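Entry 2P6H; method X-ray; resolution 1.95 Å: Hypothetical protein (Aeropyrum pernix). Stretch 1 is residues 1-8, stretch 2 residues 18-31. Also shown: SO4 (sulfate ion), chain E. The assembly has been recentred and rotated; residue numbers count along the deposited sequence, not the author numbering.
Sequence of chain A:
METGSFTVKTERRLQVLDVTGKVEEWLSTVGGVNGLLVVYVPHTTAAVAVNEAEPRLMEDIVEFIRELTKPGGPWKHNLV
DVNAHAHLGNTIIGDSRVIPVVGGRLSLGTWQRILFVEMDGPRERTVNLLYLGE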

# COMPACT_ATOMS: atom_id res chain seq x y z
N MET A 1 -6.93 -22.62 3.21
CA MET A 1 -5.74 -21.79 2.88
C MET A 1 -4.46 -22.42 3.40
O MET A 1 -4.47 -23.23 4.33
CB MET A 1 -5.90 -20.39 3.48
CG MET A 1 -6.09 -20.39 4.98
SD MET A 1 -6.43 -18.76 5.65
CE MET A 1 -5.38 -18.79 7.12
N GLU A 2 -3.35 -22.04 2.78
CA GLU A 2 -2.05 -22.52 3.17
C GLU A 2 -1.24 -21.39 3.73
O GLU A 2 -1.43 -20.22 3.45
CB GLU A 2 -1.29 -23.05 1.96
CG GLU A 2 -2.04 -24.13 1.18
CD GLU A 2 -2.19 -25.37 2.02
OE1 GLU A 2 -1.37 -25.59 2.91
OE2 GLU A 2 -3.10 -26.13 1.76
N THR A 3 -0.27 -21.80 4.52
CA THR A 3 0.43 -20.80 5.26
C THR A 3 1.90 -21.21 5.50
O THR A 3 2.22 -22.38 5.63
CB THR A 3 -0.36 -20.67 6.58
OG1 THR A 3 -0.92 -19.34 6.69
CG2 THR A 3 0.49 -21.04 7.79
N GLY A 4 2.77 -20.20 5.38
CA GLY A 4 4.20 -20.44 5.41
C GLY A 4 5.02 -19.20 5.68
O GLY A 4 4.49 -18.10 5.85
N SER A 5 6.34 -19.38 5.74
CA SER A 5 7.24 -18.26 6.00
C SER A 5 8.67 -18.66 5.71
O SER A 5 9.00 -19.84 5.62
CB SER A 5 7.15 -17.84 7.46
OG SER A 5 7.80 -18.79 8.28
N PHE A 6 9.53 -17.65 5.57
CA PHE A 6 10.94 -17.88 5.35
C PHE A 6 11.71 -16.70 5.90
O PHE A 6 11.19 -15.61 6.06
CB PHE A 6 11.24 -18.10 3.84
CG PHE A 6 10.92 -16.89 2.96
CD1 PHE A 6 11.83 -15.83 2.88
CD2 PHE A 6 9.78 -16.89 2.18
CE1 PHE A 6 11.57 -14.77 2.02
CE2 PHE A 6 9.53 -15.82 1.31
CZ PHE A 6 10.42 -14.76 1.23
N THR A 7 12.98 -16.96 6.28
CA THR A 7 13.78 -15.87 6.83
C THR A 7 14.61 -15.20 5.79
O THR A 7 14.94 -15.78 4.76
CB THR A 7 14.78 -16.43 7.79
OG1 THR A 7 15.61 -17.37 7.11
CG2 THR A 7 14.06 -17.14 8.94
N VAL A 8 14.92 -13.94 6.10
CA VAL A 8 15.73 -13.11 5.22
C VAL A 8 16.76 -12.42 6.09
O VAL A 8 16.44 -11.60 6.95
CB VAL A 8 14.84 -12.05 4.54
CG1 VAL A 8 15.72 -11.10 3.71
CG2 VAL A 8 13.82 -12.70 3.62
N ASP A 18 15.85 -9.00 -3.31
CA ASP A 18 14.88 -9.67 -4.18
C ASP A 18 14.60 -11.06 -3.60
O ASP A 18 15.45 -11.95 -3.64
CB ASP A 18 15.45 -9.83 -5.59
CG ASP A 18 14.48 -10.50 -6.55
OD1 ASP A 18 13.42 -11.01 -6.12
OD2 ASP A 18 14.78 -10.52 -7.77
N VAL A 19 13.40 -11.24 -3.06
CA VAL A 19 13.03 -12.54 -2.45
C VAL A 19 11.98 -13.28 -3.29
O VAL A 19 11.32 -14.21 -2.83
CB VAL A 19 12.51 -12.33 -1.01
CG1 VAL A 19 13.61 -11.70 -0.15
CG2 VAL A 19 11.29 -11.43 -1.01
N THR A 20 11.80 -12.89 -4.55
CA THR A 20 10.83 -13.55 -5.45
C THR A 20 11.01 -15.06 -5.48
O THR A 20 10.05 -15.82 -5.45
CB THR A 20 11.01 -13.05 -6.88
OG1 THR A 20 11.09 -11.62 -6.87
CG2 THR A 20 9.80 -13.47 -7.73
N GLY A 21 12.26 -15.49 -5.57
CA GLY A 21 12.57 -16.91 -5.64
C GLY A 21 11.96 -17.74 -4.53
O GLY A 21 11.27 -18.73 -4.78
N LYS A 22 12.21 -17.34 -3.29
CA LYS A 22 11.70 -18.04 -2.12
C LYS A 22 10.17 -18.07 -2.09
O LYS A 22 9.54 -19.03 -1.63
CB LYS A 22 12.23 -17.34 -0.87
CG LYS A 22 13.73 -17.56 -0.67
CD LYS A 22 14.27 -16.78 0.53
CE LYS A 22 15.72 -17.13 0.87
NZ LYS A 22 16.32 -16.05 1.64
N VAL A 23 9.53 -17.00 -2.55
CA VAL A 23 8.07 -16.96 -2.55
C VAL A 23 7.49 -17.98 -3.50
O VAL A 23 6.55 -18.70 -3.19
CB VAL A 23 7.59 -15.57 -2.98
CG1 VAL A 23 6.08 -15.58 -3.21
CG2 VAL A 23 7.93 -14.55 -1.91
N GLU A 24 8.05 -18.05 -4.71
CA GLU A 24 7.59 -18.99 -5.72
C GLU A 24 7.82 -20.42 -5.24
O GLU A 24 7.05 -21.33 -5.52
CB GLU A 24 8.36 -18.71 -7.02
CG GLU A 24 8.06 -17.31 -7.59
CD GLU A 24 8.75 -17.12 -8.93
OE1 GLU A 24 9.90 -17.51 -9.05
OE2 GLU A 24 8.12 -16.59 -9.84
N GLU A 25 8.92 -20.61 -4.52
CA GLU A 25 9.28 -21.89 -3.96
C GLU A 25 8.10 -22.41 -3.17
O GLU A 25 7.49 -23.41 -3.51
CB GLU A 25 10.47 -21.68 -3.04
CG GLU A 25 11.68 -22.51 -3.45
CD GLU A 25 12.69 -22.50 -2.33
OE1 GLU A 25 12.35 -22.94 -1.24
OE2 GLU A 25 13.80 -22.03 -2.56
N TRP A 26 7.81 -21.67 -2.10
CA TRP A 26 6.71 -22.00 -1.21
C TRP A 26 5.43 -22.20 -2.01
O TRP A 26 4.65 -23.10 -1.81
CB TRP A 26 6.52 -20.86 -0.20
CG TRP A 26 5.45 -21.20 0.78
CD1 TRP A 26 5.57 -22.06 1.90
CD2 TRP A 26 4.06 -20.76 0.76
NE1 TRP A 26 4.41 -22.22 2.58
CE2 TRP A 26 3.41 -21.40 1.86
CE3 TRP A 26 3.32 -19.93 -0.07
CZ2 TRP A 26 2.06 -21.18 2.09
CZ3 TRP A 26 1.97 -19.72 0.17
CH2 TRP A 26 1.34 -20.35 1.25
N LEU A 27 5.22 -21.27 -2.93
CA LEU A 27 4.01 -21.31 -3.72
C LEU A 27 3.85 -22.63 -4.50
O LEU A 27 2.75 -23.11 -4.73
CB LEU A 27 4.10 -20.15 -4.69
CG LEU A 27 2.76 -19.83 -5.30
CD1 LEU A 27 1.68 -19.58 -4.23
CD2 LEU A 27 2.84 -18.56 -6.13
N SER A 28 4.99 -23.14 -5.01
CA SER A 28 4.90 -24.41 -5.71
C SER A 28 4.80 -25.57 -4.72
O SER A 28 4.31 -26.65 -5.03
CB SER A 28 6.14 -24.60 -6.59
OG SER A 28 6.07 -23.74 -7.73
N THR A 29 5.28 -25.33 -3.50
CA THR A 29 5.16 -26.38 -2.47
C THR A 29 3.73 -26.50 -2.05
O THR A 29 3.35 -27.37 -1.28
CB THR A 29 6.00 -26.07 -1.20
OG1 THR A 29 6.54 -27.29 -0.69
CG2 THR A 29 5.11 -25.44 -0.12
N VAL A 30 2.97 -25.55 -2.59
CA VAL A 30 1.57 -25.53 -2.31
C VAL A 30 0.76 -25.91 -3.58
O VAL A 30 -0.30 -26.53 -3.50
CB VAL A 30 1.35 -24.11 -1.83
CG1 VAL A 30 -0.13 -23.75 -1.95
CG2 VAL A 30 1.78 -23.98 -0.38
N GLY A 31 1.30 -25.58 -4.74
CA GLY A 31 0.66 -25.94 -5.99
C GLY A 31 -0.66 -25.24 -6.24
O GLY A 31 -1.58 -25.83 -6.81
S SO4 E . 19.41 -15.86 3.42
O1 SO4 E . 19.01 -16.90 2.53
O2 SO4 E . 20.71 -15.29 3.29
O3 SO4 E . 19.29 -16.39 4.87
O4 SO4 E . 18.48 -14.75 3.39

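How do the two backbones lie against each other? Residues 2-8 form a strand, and the helix that begins at Thr20 runs back along it, their N-to-C directions 152° apart and thus roughly antiparallel. The axes come within 9.4 Å of each other. The register follows from this: Glu2 lies nearest Val30, Gly4 nearest Trp26, Phe6 nearest Lys22 and Val8 nearest Val19. Strand alternation sends the CA-to-CB bonds of Glu2, Phe6 and Val8 toward the helix and those of Thr3, Ser5 and Thr7 away. At the start of the helix, Val19 occupies the N-cap position, while Asp18 OD1 accepts hydrogen bonds from Thr20 N (2.9 Å) and Thr20 OG1 (2.5 Å).

What does Phe6 find on the helix? Its ring meets Lys22, whose CB sits 3.7 Å from the ring centroid and only 7° off the ring normal, a CH-pi contact in which an aliphatic C-H group faces the pi electrons. The extended lysine chain continues past the ring, with CD 3.5 Å from Phe6 CD1. Val23 CG2 lies at the ring edge, 3.8 Å from Phe6 CE2, and Val19 CB is 3.9 Å from Phe6 CZ. Val8 extends this apolar patch, its CG2 lying 3.9 Å from Val19 CG1.

Why does a tryptophan fit against the other half of the strand? Gly4 leaves the space it needs: Gly4 CA approaches Trp26 NE1 to 3.3 Å, and an ideally placed CB on Gly4 would lie 1.9 Å from that same nitrogen, a clash. The indole therefore packs directly on the strand backbone, with Trp26 CZ2 3.4 Å from Thr3 C and Trp26 CH2 3.5 Å from Glu2 O, the latter at the ring edge. Glu2 also contributes the aliphatic part of its side chain, its CB lying 3.8 Å from Trp26 CH2 and its CG 3.7 Å from Val30 CG1.

Is there any polar link between the stretches? Lys22 NZ donates a weak hydrogen bond of 3.4 Å to Thr7 O, the only hydrogen bond across the contact. The same Lys22 NZ also donates to O1 of the sulfate ion at 3.0 Å, an attraction of opposite charges as well as a hydrogen bond. The sulfate, probably from the crystallisation liquor, lies close to the strand too, with its O4 3.7 Å from Val8 CA. Lys22 thus combines two roles, its carbon chain covering Phe6 and its amino group reaching a carbonyl and an anion.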